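Histone-lysine N-methyltransferase, H3 lysine-9 specific SUVH4 (Arabidopsis thaliana, PDB 4QEO) methylates a lysine in the tail of histone H3, a mark of transcriptional repression, and binds methylated DNA, linking histone methylation to DNA methylation. Local coordinates at residues A[22-25]-A[26-29]. Numbering follows the deposited sequence.
Sequences NKQY and LLCV
Tyr25 holds CG anti to the backbone N (chi1 168°), which swings the ring forward along helix 10-30 to Val29, one turn on; Val29 in turn holds CG2 on the far side of CB from its own carbonyl carbon. This methyl sits over one face of the ring in a CH-pi contact: CG2 of Val29 lies 3.9 Å from the centroid of the Tyr25 ring, displaced toward the rim on the CE1-CZ side. A broad, flat ring and a beta-branched residue suit this i to i+4 pairing, because a methyl fixed close to the backbone can meet the face directly. The forked end of Leu26 serves two neighbours. Its CD2 lies 3.8 Å from CD2 of Tyr25. Leu26 CD1 comes within 3.4 Å of Asn22 ND2, on the short amide arm of Asn22. Four i to i+4 hydrogen bonds join the segments; the one from Val29 N to Tyr25 O measures 2.9 Å and is nearly straight at 164°. Lys23 forms a salt bridge with Glu326. An alanine in place of Tyr25 would probably leave the Val29 methyl without its aromatic face and open a gap beside Leu26 and Leu319. With these four N-H and four C=O groups paired, apolar side chains pack outward, on Val317, Leu319 and Ile325 and, from Cys28 and Val29, on Pro36 of helix 36-46.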
ATOM      1  N   ASN A  22       9.170   1.154   2.706  1.00 29.25           N
ATOM      2  CA  ASN A  22       8.311   2.292   3.052  1.00 34.88           C
ATOM      3  C   ASN A  22       8.774   2.969   4.333  1.00 33.76           C
ATOM      4  O   ASN A  22       8.765   4.202   4.452  1.00 33.70           O
ATOM      5  CB  ASN A  22       6.854   1.862   3.226  1.00 37.28           C
ATOM      6  CG  ASN A  22       5.950   3.036   3.575  1.00 37.98           C
ATOM      7  OD1 ASN A  22       5.670   3.886   2.728  1.00 42.54           O
ATOM      8  ND2 ASN A  22       5.503   3.098   4.824  1.00 41.97           N
ATOM      9  N   LYS A  23       9.170   2.151   5.300  1.00 37.07           N
ATOM     10  CA  LYS A  23       9.633   2.690   6.570  1.00 40.75           C
ATOM     11  C   LYS A  23      10.889   3.532   6.362  1.00 42.21           C
ATOM     12  O   LYS A  23      10.966   4.685   6.827  1.00 38.86           O
ATOM     13  CB  LYS A  23       9.874   1.570   7.582  1.00 40.67           C
ATOM     14  CG  LYS A  23      10.389   2.039   8.957  1.00 40.90           C
ATOM     15  CD  LYS A  23      10.705   0.817   9.809  1.00 47.12           C
ATOM     16  CE  LYS A  23      11.960   0.994  10.636  1.00 56.13           C
ATOM     17  NZ  LYS A  23      11.623   1.457  11.997  1.00 57.14           N
ATOM     18  N   GLN A  24      11.867   2.974   5.649  1.00 35.53           N
ATOM     19  CA  GLN A  24      13.091   3.734   5.390  1.00 33.22           C
ATOM     20  C   GLN A  24      12.835   5.027   4.605  1.00 31.85           C
ATOM     21  O   GLN A  24      13.393   6.082   4.907  1.00 33.50           O
ATOM     22  CB  GLN A  24      14.121   2.862   4.666  1.00 35.79           C
ATOM     23  CG  GLN A  24      14.585   1.674   5.479  1.00 41.38           C
ATOM     24  CD  GLN A  24      15.479   2.078   6.644  1.00 52.90           C
ATOM     25  OE1 GLN A  24      15.814   3.252   6.814  1.00 51.13           O
ATOM     26  NE2 GLN A  24      15.880   1.101   7.440  1.00 62.55           N
ATOM     27  N   TYR A  25      11.995   4.929   3.584  1.00 32.69           N
ATOM     28  CA  TYR A  25      11.600   6.080   2.795  1.00 31.89           C
ATOM     29  C   TYR A  25      11.014   7.186   3.660  1.00 35.48           C
ATOM     30  O   TYR A  25      11.437   8.329   3.568  1.00 34.24           O
ATOM     31  CB  TYR A  25      10.571   5.651   1.758  1.00 28.57           C
ATOM     32  CG  TYR A  25       9.851   6.769   1.047  1.00 28.66           C
ATOM     33  CD1 TYR A  25      10.532   7.657   0.233  1.00 32.44           C
ATOM     34  CD2 TYR A  25       8.465   6.891   1.138  1.00 32.58           C
ATOM     35  CE1 TYR A  25       9.861   8.660  -0.460  1.00 36.12           C
ATOM     36  CE2 TYR A  25       7.782   7.888   0.452  1.00 35.74           C
ATOM     37  CZ  TYR A  25       8.482   8.775  -0.332  1.00 39.11           C
ATOM     38  OH  TYR A  25       7.798   9.766  -1.006  1.00 34.91           O
ATOM     39  N   LEU A  26      10.022   6.854   4.481  1.00 31.27           N
ATOM     40  CA  LEU A  26       9.390   7.889   5.290  1.00 31.87           C
ATOM     41  C   LEU A  26      10.373   8.480   6.309  1.00 35.95           C
ATOM     42  O   LEU A  26      10.321   9.678   6.601  1.00 36.84           O
ATOM     43  CB  LEU A  26       8.117   7.371   5.958  1.00 34.07           C
ATOM     44  CG  LEU A  26       7.010   6.990   4.974  1.00 35.91           C
ATOM     45  CD1 LEU A  26       5.835   6.329   5.702  1.00 36.60           C
ATOM     46  CD2 LEU A  26       6.542   8.202   4.190  1.00 36.65           C
ATOM     47  N   LEU A  27      11.273   7.650   6.834  1.00 35.40           N
ATOM     48  CA  LEU A  27      12.320   8.174   7.703  1.00 39.71           C
ATOM     49  C   LEU A  27      13.218   9.166   6.975  1.00 39.07           C
ATOM     50  O   LEU A  27      13.630  10.165   7.566  1.00 38.62           O
ATOM     51  CB  LEU A  27      13.169   7.061   8.304  1.00 41.16           C
ATOM     52  CG  LEU A  27      12.570   6.205   9.412  1.00 42.84           C
ATOM     53  CD1 LEU A  27      13.421   4.955   9.595  1.00 45.23           C
ATOM     54  CD2 LEU A  27      12.468   6.986  10.737  1.00 45.32           C
ATOM     55  N   CYS A  28      13.545   8.891   5.708  1.00 38.53           N
ATOM     56  CA  CYS A  28      14.366   9.821   4.926  1.00 38.38           C
ATOM     57  C   CYS A  28      13.607  11.101   4.574  1.00 36.94           C
ATOM     58  O   CYS A  28      14.188  12.187   4.558  1.00 39.54           O
ATOM     59  CB  CYS A  28      14.913   9.151   3.647  1.00 35.07           C
ATOM     60  SG  CYS A  28      16.047   7.812   4.018  1.00 44.47           S
ATOM     61  N   VAL A  29      12.312  10.971   4.285  1.00 36.43           N
ATOM     62  CA  VAL A  29      11.458  12.142   4.091  1.00 39.35           C
ATOM     63  C   VAL A  29      11.474  13.034   5.357  1.00 44.29           C
ATOM     64  O   VAL A  29      11.656  14.257   5.277  1.00 41.22           O
ATOM     65  CB  VAL A  29      10.008  11.743   3.734  1.00 38.52           C
ATOM     66  CG1 VAL A  29       9.077  12.961   3.785  1.00 41.77           C
ATOM     67  CG2 VAL A  29       9.945  11.072   2.348  1.00 31.73           C
TER